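Local coordinates for protein aldehyde Dehydrogenase (Burkholderia cenocepacia, PDB 4O6R) that probably oxidises aldehydes to carboxylic acids with NAD(P)+ as cofactor, and is captured here with AMP in its nucleotide pocket, at residues A230-T235 / Q253-G258; Q152-N157 / V177-S182; Q285-I290 / E390-F395; K259-V264 / G292-L297. All coordinates share one frame; numbering follows the deposited sequence. Where two conformers were deposited one is given.

Contact 1 (A230-T235 / Q253-G258). With AMP (adenosine monophosphate), chain E.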
# COMPACT_ATOMS: atom_id res chain seq x y z
N ALA A 230 -18.77 10.70 -14.01
CA ALA A 230 -17.47 10.77 -14.63
C ALA A 230 -17.64 11.28 -16.05
O ALA A 230 -18.47 10.75 -16.82
CB ALA A 230 -16.80 9.42 -14.62
N PHE A 231 -16.89 12.33 -16.39
CA PHE A 231 -17.04 13.00 -17.66
C PHE A 231 -15.70 13.29 -18.32
O PHE A 231 -14.73 13.75 -17.67
CB PHE A 231 -17.83 14.31 -17.48
CG PHE A 231 -17.86 15.17 -18.72
CD1 PHE A 231 -18.77 14.93 -19.71
CD2 PHE A 231 -16.93 16.19 -18.89
CE1 PHE A 231 -18.79 15.71 -20.86
CE2 PHE A 231 -16.92 16.96 -20.04
CZ PHE A 231 -17.85 16.71 -21.03
N THR A 232 -15.65 13.01 -19.62
CA THR A 232 -14.51 13.32 -20.47
C THR A 232 -15.05 14.14 -21.60
O THR A 232 -16.02 13.71 -22.26
CB THR A 232 -13.90 12.02 -21.01
OG1 THR A 232 -13.38 11.27 -19.92
CG2 THR A 232 -12.80 12.25 -22.02
N GLY A 233 -14.45 15.30 -21.84
CA GLY A 233 -14.94 16.22 -22.87
C GLY A 233 -14.41 17.63 -22.66
O GLY A 233 -13.32 17.80 -22.10
N SER A 234 -15.16 18.64 -23.11
CA SER A 234 -14.69 20.02 -23.11
C SER A 234 -14.72 20.62 -21.71
O SER A 234 -15.49 20.22 -20.85
CB SER A 234 -15.54 20.90 -24.04
OG SER A 234 -16.85 21.16 -23.52
N THR A 235 -13.90 21.65 -21.52
CA THR A 235 -13.91 22.42 -20.27
C THR A 235 -15.25 22.99 -19.97
O THR A 235 -15.73 22.89 -18.83
CB THR A 235 -12.91 23.59 -20.35
OG1 THR A 235 -11.74 23.15 -21.03
CG2 THR A 235 -12.51 24.07 -18.94
N GLN A 253 -15.67 13.16 -11.46
CA GLN A 253 -14.39 12.96 -12.12
C GLN A 253 -14.42 13.67 -13.49
O GLN A 253 -15.42 13.60 -14.21
CB GLN A 253 -14.12 11.45 -12.27
CG GLN A 253 -12.86 11.09 -13.04
CD GLN A 253 -12.61 9.59 -13.03
OE1 GLN A 253 -13.35 8.81 -12.37
NE2 GLN A 253 -11.59 9.16 -13.75
N LEU A 254 -13.32 14.34 -13.84
CA LEU A 254 -13.31 15.18 -15.06
C LEU A 254 -12.00 15.00 -15.79
O LEU A 254 -10.94 15.15 -15.19
CB LEU A 254 -13.43 16.66 -14.69
CG LEU A 254 -14.64 17.12 -13.88
CD1 LEU A 254 -14.47 18.55 -13.37
CD2 LEU A 254 -15.91 16.98 -14.70
N GLU A 255 -12.08 14.65 -17.06
CA GLU A 255 -10.91 14.69 -17.95
C GLU A 255 -11.26 15.59 -19.08
O GLU A 255 -12.09 15.27 -19.92
CB GLU A 255 -10.50 13.34 -18.54
CG GLU A 255 -9.21 13.43 -19.39
CD GLU A 255 -9.38 13.50 -20.92
OE1 GLU A 255 -9.74 14.55 -21.52
OE2 GLU A 255 -9.05 12.49 -21.57
N LEU A 256 -10.61 16.76 -19.14
CA LEU A 256 -11.12 17.93 -19.89
C LEU A 256 -10.19 18.56 -20.95
O LEU A 256 -10.22 19.79 -21.16
CB LEU A 256 -11.52 19.04 -18.91
CG LEU A 256 -12.49 18.71 -17.79
CD1 LEU A 256 -12.74 19.98 -17.00
CD2 LEU A 256 -13.79 18.17 -18.36
N GLY A 257 -9.42 17.72 -21.63
CA GLY A 257 -8.61 18.18 -22.74
C GLY A 257 -7.20 18.61 -22.35
O GLY A 257 -6.84 18.70 -21.15
N GLY A 258 -6.42 18.87 -23.39
CA GLY A 258 -4.99 19.00 -23.28
C GLY A 258 -4.47 19.83 -24.43
O GLY A 258 -5.13 20.02 -25.46
P AMP E . -18.45 17.68 -25.17
O1P AMP E . -17.30 17.88 -24.24
O2P AMP E . -19.62 18.64 -24.86
O3P AMP E . -18.02 17.58 -26.64
O5' AMP E . -19.10 16.18 -24.91
C5' AMP E . -18.47 14.92 -24.55
C4' AMP E . -19.61 13.97 -24.07
O4' AMP E . -20.46 14.71 -23.16
C3' AMP E . -20.58 13.42 -25.13
O3' AMP E . -21.01 12.04 -24.90
C2' AMP E . -21.74 14.42 -25.07
O2' AMP E . -23.01 13.98 -25.61
C1' AMP E . -21.82 14.78 -23.59
N9 AMP E . -22.45 16.10 -23.26
C8 AMP E . -22.60 17.19 -24.06
N7 AMP E . -23.26 18.20 -23.41
C5 AMP E . -23.55 17.77 -22.15
C6 AMP E . -24.22 18.31 -20.92
N6 AMP E . -24.74 19.54 -20.88
N1 AMP E . -24.30 17.55 -19.81
C2 AMP E . -23.80 16.31 -19.82
N3 AMP E . -23.20 15.75 -20.89
C4 AMP E . -23.03 16.39 -22.06
O HOH W 1 -11.64 21.39 -23.36
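Phe231 and Leu256 meet where the contact is tightest. The Phe231 ring, swung anti to its own backbone N (chi1 171°), crosses the Leu256 side chain at about a right angle, and Leu256 CD2, in the conformer described, reaches the ring edge 3.7 Å from Phe231 CD2. O4' of AMP lies in plane at the opposite edge. Behind the ring the two strands run parallel, stitched by Phe231 N to Gln253 O (2.9 Å), Glu255 N to Phe231 O (2.9 Å) and Gly233 N to Glu255 O (3.0 Å). They belong to a beta-alpha-beta unit of the nucleotide-binding sheet. Its connecting helix, 235-245, packs on Phe231 and Leu254, and Leu249 of the second subunit closes against Leu254, Leu256 and Thr235. On the face of Thr232 and Glu255, Thr232 CG2 rests near the carboxylate of the Glu255 conformer described here. From Gly233 to Thr235 the first segment is partly exposed, while 256-258 stays buried. Ser234 N donates to O1P of AMP, a bond modelled so short that its exact length is doubtful, while Ser234 OG caps Thr237 N at the start of the helix. Across this looser end a water spans the gap, accepting from Thr235 N at 2.9 Å and donating to Leu256 O at 3.1 Å.

Contact 2 (Q152-N157 / V177-S182); sequences QIVPWN and VVLKPS. With AMP (adenosine monophosphate), chain E.
Gln152 lies across Leu179 and Val177, its amide oxygen wedged between two methyls: OE1 is 3.5 Å from Val177 CG1 and 3.5 Å from Leu179 CD1. That oxygen is buried with no polar partner in the model, whereas NE2 on the same amide is held by Lys166 O and Tyr476 OH. The backbone below is a parallel ladder, with Lys180 N donating almost straight to Gln152 O (2.7 Å, N-H...O 170°) and Val154 N to Lys180 O. Val154 then sets CG2 against Leu179, in the conformer described, and its carbonyl O receives the O3' hydroxyl of AMP at 2.8 Å. Ser182, with OG anti to its backbone N (chi1 178°), meets the edge of the Trp156 ring in plane and is hydrogen-bonded to Ile184 N, and a water joins Ser182 N to Pro155 O. Lys180 leaves the sheet on the face of Ile153, bends three times, and brings NZ to AMP O2' at 3.0 Å, more weakly to O3', and to Pro181 O at 2.8 Å. Glu183 adds a salt bridge and Gly211 O another acceptor. So many acceptors around NZ should favour the charged ammonium, and the grip on both ribose hydroxyls is consistent with recognition of a dinucleotide cofactor's adenosine ribose.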
# COMPACT_ATOMS: atom_id res chain seq x y z
N GLN A 152 -21.57 7.68 -16.29
CA GLN A 152 -20.36 7.89 -17.10
C GLN A 152 -20.73 8.46 -18.45
O GLN A 152 -21.55 7.90 -19.17
CB GLN A 152 -19.57 6.59 -17.23
CG GLN A 152 -19.31 5.92 -15.89
CD GLN A 152 -18.54 4.61 -15.98
OE1 GLN A 152 -18.82 3.76 -16.83
NE2 GLN A 152 -17.55 4.45 -15.12
N ILE A 153 -20.07 9.55 -18.82
CA ILE A 153 -20.31 10.24 -20.08
C ILE A 153 -19.00 10.27 -20.84
O ILE A 153 -18.00 10.77 -20.33
CB ILE A 153 -20.85 11.67 -19.85
CG1 ILE A 153 -22.22 11.61 -19.17
CG2 ILE A 153 -20.98 12.43 -21.17
CD1 ILE A 153 -22.71 12.89 -18.58
N VAL A 154 -19.06 9.82 -22.10
CA VAL A 154 -17.91 9.41 -22.92
C VAL A 154 -17.96 10.10 -24.30
O VAL A 154 -19.02 10.08 -24.93
CB VAL A 154 -18.04 7.87 -23.16
CG1 VAL A 154 -16.89 7.34 -23.97
CG2 VAL A 154 -18.16 7.12 -21.84
N PRO A 155 -16.84 10.70 -24.80
CA PRO A 155 -16.90 11.29 -26.11
C PRO A 155 -16.64 10.28 -27.24
O PRO A 155 -16.56 9.07 -27.01
CB PRO A 155 -15.81 12.35 -26.04
CG PRO A 155 -14.79 11.78 -25.15
CD PRO A 155 -15.51 10.88 -24.19
N TRP A 156 -16.46 10.81 -28.46
CA TRP A 156 -16.49 10.01 -29.67
C TRP A 156 -15.12 9.63 -30.22
O TRP A 156 -15.08 9.00 -31.28
CB TRP A 156 -17.26 10.77 -30.75
CG TRP A 156 -16.90 12.24 -30.82
CD1 TRP A 156 -17.59 13.27 -30.27
CD2 TRP A 156 -15.74 12.81 -31.44
NE1 TRP A 156 -16.95 14.45 -30.53
CE2 TRP A 156 -15.80 14.20 -31.24
CE3 TRP A 156 -14.65 12.28 -32.15
CZ2 TRP A 156 -14.83 15.08 -31.77
CZ3 TRP A 156 -13.68 13.15 -32.67
CH2 TRP A 156 -13.79 14.54 -32.48
N ASN A 157 -14.02 9.99 -29.55
CA ASN A 157 -12.71 9.79 -30.18
C ASN A 157 -12.10 8.38 -30.01
O ASN A 157 -11.44 7.89 -30.93
CB ASN A 157 -11.72 10.87 -29.79
CG ASN A 157 -11.50 10.97 -28.31
OD1 ASN A 157 -12.45 11.00 -27.55
ND2 ASN A 157 -10.26 11.07 -27.90
N VAL A 177 -23.65 0.63 -13.27
CA VAL A 177 -23.23 1.62 -14.26
C VAL A 177 -24.34 2.07 -15.19
O VAL A 177 -25.08 1.25 -15.69
CB VAL A 177 -22.04 1.11 -15.11
CG1 VAL A 177 -21.79 1.99 -16.33
CG2 VAL A 177 -20.80 1.05 -14.24
N VAL A 178 -24.45 3.38 -15.38
CA VAL A 178 -25.24 3.95 -16.46
C VAL A 178 -24.24 4.76 -17.28
O VAL A 178 -23.67 5.73 -16.79
CB VAL A 178 -26.36 4.84 -15.95
CG1 VAL A 178 -27.13 5.44 -17.11
CG2 VAL A 178 -27.28 4.03 -15.01
N LEU A 179 -24.04 4.32 -18.52
CA LEU A 179 -23.07 4.92 -19.38
C LEU A 179 -23.77 5.60 -20.57
O LEU A 179 -24.58 4.98 -21.27
CB LEU A 179 -22.02 3.90 -19.82
CG LEU A 179 -20.80 4.45 -20.59
CD1 LEU A 179 -19.52 3.69 -20.26
CD2 LEU A 179 -21.03 4.37 -22.07
N LYS A 180 -23.43 6.85 -20.80
CA LYS A 180 -23.92 7.61 -21.96
C LYS A 180 -22.78 7.79 -22.97
O LYS A 180 -21.95 8.71 -22.83
CB LYS A 180 -24.51 8.98 -21.58
CG LYS A 180 -25.25 9.61 -22.80
CD LYS A 180 -25.10 11.11 -22.97
CE LYS A 180 -23.94 11.54 -23.83
NZ LYS A 180 -24.06 11.23 -25.28
N PRO A 181 -22.71 6.92 -23.98
CA PRO A 181 -21.64 7.08 -24.98
C PRO A 181 -22.02 8.18 -25.94
O PRO A 181 -23.18 8.64 -25.95
CB PRO A 181 -21.62 5.72 -25.68
CG PRO A 181 -23.05 5.30 -25.67
CD PRO A 181 -23.61 5.80 -24.35
N SER A 182 -21.07 8.59 -26.76
CA SER A 182 -21.37 9.62 -27.74
C SER A 182 -22.38 9.11 -28.73
O SER A 182 -22.25 7.99 -29.27
CB SER A 182 -20.12 10.00 -28.53
OG SER A 182 -20.50 10.95 -29.49
P AMP E . -18.45 17.68 -25.17
O1P AMP E . -17.30 17.88 -24.24
O2P AMP E . -19.62 18.64 -24.86
O3P AMP E . -18.02 17.58 -26.64
O5' AMP E . -19.10 16.18 -24.91
C5' AMP E . -18.47 14.92 -24.55
C4' AMP E . -19.61 13.97 -24.07
O4' AMP E . -20.46 14.71 -23.16
C3' AMP E . -20.58 13.42 -25.13
O3' AMP E . -21.01 12.04 -24.90
C2' AMP E . -21.74 14.42 -25.07
O2' AMP E . -23.01 13.98 -25.61
C1' AMP E . -21.82 14.78 -23.59
N9 AMP E . -22.45 16.10 -23.26
C8 AMP E . -22.60 17.19 -24.06
N7 AMP E . -23.26 18.20 -23.41
C5 AMP E . -23.55 17.77 -22.15
C6 AMP E . -24.22 18.31 -20.92
N6 AMP E . -24.74 19.54 -20.88
N1 AMP E . -24.30 17.55 -19.81
C2 AMP E . -23.80 16.31 -19.82
N3 AMP E . -23.20 15.75 -20.89
C4 AMP E . -23.03 16.39 -22.06
O HOH W 2 -18.62 7.08 -26.85

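Contact 3 (Q285-I290 / E390-F395)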
# COMPACT_ATOMS: atom_id res chain seq x y z
N GLN A 285 -6.00 10.60 -36.09
CA GLN A 285 -6.31 11.85 -36.75
C GLN A 285 -6.16 13.05 -35.78
O GLN A 285 -6.85 14.06 -35.90
CB GLN A 285 -7.72 11.78 -37.34
CG GLN A 285 -7.94 10.75 -38.44
CD GLN A 285 -7.78 9.29 -38.04
OE1 GLN A 285 -6.85 8.60 -38.51
NE2 GLN A 285 -8.65 8.80 -37.14
N GLY A 286 -5.28 12.92 -34.81
CA GLY A 286 -5.15 13.95 -33.79
C GLY A 286 -6.29 14.10 -32.80
O GLY A 286 -6.28 15.03 -31.97
N GLN A 287 -7.23 13.17 -32.82
CA GLN A 287 -8.42 13.24 -31.99
C GLN A 287 -8.15 12.47 -30.70
O GLN A 287 -8.64 11.35 -30.47
CB GLN A 287 -9.63 12.68 -32.75
CG GLN A 287 -9.93 13.40 -34.04
CD GLN A 287 -10.90 12.64 -34.96
OE1 GLN A 287 -11.86 13.19 -35.47
NE2 GLN A 287 -10.64 11.36 -35.14
N ALA A 288 -7.27 13.07 -29.90
CA ALA A 288 -6.79 12.48 -28.68
C ALA A 288 -6.49 13.62 -27.74
O ALA A 288 -5.78 14.54 -28.09
CB ALA A 288 -5.52 11.65 -28.94
N CYS A 289 -7.05 13.57 -26.54
CA CYS A 289 -6.84 14.67 -25.62
C CYS A 289 -5.37 14.74 -25.18
O CYS A 289 -4.93 15.79 -24.71
CB CYS A 289 -7.80 14.57 -24.44
SG CYS A 289 -9.56 14.53 -24.90
N ILE A 290 -4.61 13.65 -25.34
CA ILE A 290 -3.16 13.66 -25.08
C ILE A 290 -2.26 13.83 -26.30
O ILE A 290 -1.04 13.59 -26.22
CB ILE A 290 -2.70 12.38 -24.35
CG1 ILE A 290 -3.19 11.11 -25.07
CG2 ILE A 290 -3.18 12.47 -22.91
CD1 ILE A 290 -2.52 9.82 -24.57
N GLU A 390 -7.31 24.06 -28.06
CA GLU A 390 -7.34 22.66 -28.50
C GLU A 390 -7.98 22.61 -29.89
O GLU A 390 -9.10 23.09 -30.09
CB GLU A 390 -8.11 21.75 -27.49
CG GLU A 390 -7.81 20.24 -27.66
CD GLU A 390 -8.25 19.33 -26.49
OE1 GLU A 390 -9.06 19.78 -25.63
OE2 GLU A 390 -7.78 18.13 -26.44
N VAL A 391 -7.23 22.12 -30.88
CA VAL A 391 -7.75 21.96 -32.25
C VAL A 391 -8.32 20.53 -32.42
O VAL A 391 -9.33 20.31 -33.06
CB VAL A 391 -6.65 22.28 -33.28
CG1 VAL A 391 -7.13 22.09 -34.71
CG2 VAL A 391 -6.17 23.71 -33.08
N PHE A 392 -7.66 19.55 -31.81
CA PHE A 392 -8.21 18.17 -31.72
C PHE A 392 -8.28 17.52 -33.10
O PHE A 392 -9.13 16.69 -33.35
CB PHE A 392 -9.60 18.15 -31.05
CG PHE A 392 -9.92 16.87 -30.32
CD1 PHE A 392 -9.23 16.52 -29.19
CD2 PHE A 392 -10.94 16.03 -30.76
CE1 PHE A 392 -9.54 15.36 -28.49
CE2 PHE A 392 -11.26 14.86 -30.07
CZ PHE A 392 -10.55 14.52 -28.94
N GLY A 393 -7.37 17.91 -34.00
CA GLY A 393 -7.31 17.34 -35.36
C GLY A 393 -5.85 17.03 -35.65
O GLY A 393 -4.99 17.20 -34.75
N PRO A 394 -5.56 16.58 -36.89
CA PRO A 394 -4.21 16.15 -37.22
C PRO A 394 -3.39 17.39 -37.52
O PRO A 394 -3.05 17.66 -38.67
CB PRO A 394 -4.41 15.30 -38.47
CG PRO A 394 -5.61 15.91 -39.14
CD PRO A 394 -6.50 16.36 -37.99
N PHE A 395 -3.14 18.17 -36.48
CA PHE A 395 -2.73 19.55 -36.61
C PHE A 395 -1.72 19.84 -35.52
O PHE A 395 -2.06 19.79 -34.37
CB PHE A 395 -3.99 20.44 -36.44
CG PHE A 395 -3.76 21.91 -36.62
CD1 PHE A 395 -2.96 22.63 -35.74
CD2 PHE A 395 -4.42 22.61 -37.62
CE1 PHE A 395 -2.78 23.99 -35.90
CE2 PHE A 395 -4.27 23.98 -37.77
CZ PHE A 395 -3.44 24.68 -36.92
O HOH W 3 -5.77 17.25 -28.48
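Gly286 and Pro394 bring two irregular loops together, their CA atoms 4.2 Å apart and the chains running in nearly opposed directions, 154° between them. No hydrogen bond crosses. Instead Gly286, at positive phi, turns its CA toward Gly393 O in a fairly straight CA-H...O contact of 3.4 Å, and Gln285 O sits 3.1 Å from Pro394 CD, beside a proline nitrogen that has no hydrogen to give. Each loop is kinked by an inverse gamma turn, centred on Gln287 in one and on Pro394 in the other.

Phe392 carries the side-chain part. Its CG stands roughly anti to the backbone N (chi1 -152°), which lays the ring flat beneath the Gln287-Ala288 backbone. Gln287 CA is 3.9 Å from the ring centroid, 13° off the normal, a CH-pi contact over the face, and Ala288 N lies over that same face, 3.5 Å from CE1. In the conformer described, Cys289 SG approaches the ring obliquely, 3.7 Å from Phe392 CE1. Trp156 meets the ring with its plane turned nearly perpendicular. Beside them a water bridges the loops, donating to Ala288 O at 2.7 Å and to Glu390 OE2 at 3.0 Å; Glu390 OE2 also takes a weak bond from Gly258 N. Gln287 OE1 accepts from Thr332 N, outside the two loops.

The loop around Cys289 fits the cysteine signature of aldehyde dehydrogenases, in which this residue is probably the nucleophile. The facing Glu-Val-Phe-Gly-Pro loop corresponds to the one that in relatives reaches the nicotinamide half of the cofactor, consistent with an active-site crevice here.

Contact 4 (K259-V264 / G292-L297); sequences KGANIV and GSRLVL
Arg294 and Lys259 open the contact with its polar grip. The guanidinium approaches side-on and gives both NE (2.8 Å) and NH2 (3.0 Å) to one atom, Lys259 O, which lies close to the guanidinium plane. NH2 comes in almost in line with the carbonyl, while NE stands above the carbonyl plane. A bend at chi3 (-69°) folds the group back over Ala261, whose CB sits over one of its faces. Beyond the pair, NH1 and NH2 also donate to Ile410 O and Ala411 O, so the buried charge is surrounded by carbonyl oxygens, which would be expected to stabilise it.

Backbone hydrogen bonds form a parallel ladder: Arg294 N to Gly260 O, Asn262 N to Arg294 O (2.8 Å), Val296 N to Asn262 O (3.0 Å) and Val264 N to Val296 O (2.8 Å). Where the strands begin, water takes over, accepting from Asn262 ND2 and donating to Gly292 O; Asn262 OD1 is held by Trp423 NE1.

Apolar contacts pair like with like along the register, each couple side by side and pointing the same way. Ile263 CG1 meets Val296 CB at 4.0 Å on the face that Phe401 covers. On the other, Val264 CB meets Leu297 CD2 at 3.7 Å; helix 302-315 packs over Leu295 and Leu297, and helix 270-282 over Asn262 and Leu295.

Strand 261-264, helix 270-282 and strand 294-298 make a beta-alpha-beta crossover between adjacent strands inside the seven-stranded mixed sheet, an arrangement belonging to the catalytic domain of the aldehyde dehydrogenase fold.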
# COMPACT_ATOMS: atom_id res chain seq x y z
N LYS A 259 -3.28 20.36 -24.25
CA LYS A 259 -2.57 20.97 -25.35
C LYS A 259 -1.12 20.54 -25.15
O LYS A 259 -0.24 21.33 -24.80
CB LYS A 259 -2.73 22.49 -25.33
CG LYS A 259 -2.20 23.19 -26.58
CD LYS A 259 -3.16 23.08 -27.76
CE LYS A 259 -2.51 23.61 -29.05
NZ LYS A 259 -3.36 23.46 -30.26
N GLY A 260 -0.91 19.24 -25.38
CA GLY A 260 0.33 18.57 -25.00
C GLY A 260 1.59 19.10 -25.67
O GLY A 260 1.65 19.18 -26.92
N ALA A 261 2.59 19.50 -24.87
CA ALA A 261 3.90 19.81 -25.42
C ALA A 261 4.66 18.52 -25.69
O ALA A 261 4.61 17.56 -24.89
CB ALA A 261 4.69 20.68 -24.48
N ASN A 262 5.37 18.51 -26.80
CA ASN A 262 6.27 17.41 -27.19
C ASN A 262 7.60 18.06 -27.50
O ASN A 262 7.74 18.67 -28.55
CB ASN A 262 5.67 16.70 -28.39
CG ASN A 262 6.48 15.50 -28.83
OD1 ASN A 262 7.36 15.03 -28.11
ND2 ASN A 262 6.18 14.98 -30.03
N ILE A 263 8.53 18.04 -26.54
CA ILE A 263 9.72 18.88 -26.56
C ILE A 263 10.90 18.05 -27.07
O ILE A 263 11.17 16.97 -26.56
CB ILE A 263 10.06 19.41 -25.14
CG1 ILE A 263 8.86 20.08 -24.49
CG2 ILE A 263 11.23 20.37 -25.19
CD1 ILE A 263 9.00 20.32 -22.99
N VAL A 264 11.60 18.56 -28.07
CA VAL A 264 12.75 17.88 -28.62
C VAL A 264 14.00 18.71 -28.35
O VAL A 264 14.20 19.81 -28.90
CB VAL A 264 12.56 17.61 -30.13
CG1 VAL A 264 13.74 16.85 -30.72
CG2 VAL A 264 11.26 16.86 -30.35
N GLY A 292 0.21 15.09 -29.03
CA GLY A 292 1.35 15.99 -29.00
C GLY A 292 1.12 17.17 -29.95
O GLY A 292 1.77 17.26 -31.00
N SER A 293 0.24 18.08 -29.55
CA SER A 293 -0.20 19.16 -30.46
C SER A 293 0.71 20.39 -30.51
O SER A 293 0.49 21.28 -31.36
CB SER A 293 -1.63 19.60 -30.14
OG SER A 293 -1.78 19.92 -28.75
N ARG A 294 1.67 20.46 -29.61
CA ARG A 294 2.69 21.47 -29.66
C ARG A 294 4.03 20.82 -29.74
O ARG A 294 4.47 20.17 -28.80
CB ARG A 294 2.65 22.38 -28.41
CG ARG A 294 1.36 23.18 -28.32
CD ARG A 294 1.36 24.15 -27.13
NE ARG A 294 1.32 23.43 -25.86
CZ ARG A 294 2.02 23.76 -24.77
NH1 ARG A 294 2.77 24.87 -24.72
NH2 ARG A 294 1.94 22.98 -23.69
N LEU A 295 4.71 21.03 -30.87
CA LEU A 295 6.02 20.46 -31.07
C LEU A 295 6.99 21.57 -30.77
O LEU A 295 6.96 22.61 -31.42
CB LEU A 295 6.12 19.93 -32.49
CG LEU A 295 7.41 19.27 -32.90
CD1 LEU A 295 7.59 17.98 -32.14
CD2 LEU A 295 7.42 19.06 -34.39
N VAL A 296 7.78 21.38 -29.72
CA VAL A 296 8.59 22.42 -29.15
C VAL A 296 10.04 22.02 -29.41
O VAL A 296 10.56 21.10 -28.76
CB VAL A 296 8.32 22.57 -27.63
CG1 VAL A 296 9.20 23.68 -27.06
CG2 VAL A 296 6.86 22.86 -27.35
N LEU A 297 10.69 22.68 -30.37
CA LEU A 297 11.96 22.18 -30.92
C LEU A 297 13.12 23.09 -30.58
O LEU A 297 13.03 24.31 -30.73
CB LEU A 297 11.87 22.13 -32.45
CG LEU A 297 10.78 21.24 -33.02
CD1 LEU A 297 10.76 21.40 -34.52
CD2 LEU A 297 11.01 19.77 -32.65
O HOH W 4 -1.78 22.49 -32.47
O HOH W 5 4.07 15.79 -31.91

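In the fold
From the N terminus, contact 2 closes first, bringing strand 176-180 back beside 138-153 after helix 159-172. Contact 1 follows in series, closing the loop through helix 235-245. The two share one sheet, where 228-232 borders 138-153, and both touch AMP. The chain then passes directly from 253-258 into 259-264, leaving the nucleotide-binding sheet for the seven-stranded one. Contact 4 opens there, contact 3 opens at 285-290 before contact 4 closes at 292-297, and contact 3 closes only at 390-395, 100 residues after its first segment, so these two cross. Contact 3 touches all the others, placing its loops between the two sheets; contacts 2 and 4 stay about 11 Å apart at their nearest atoms.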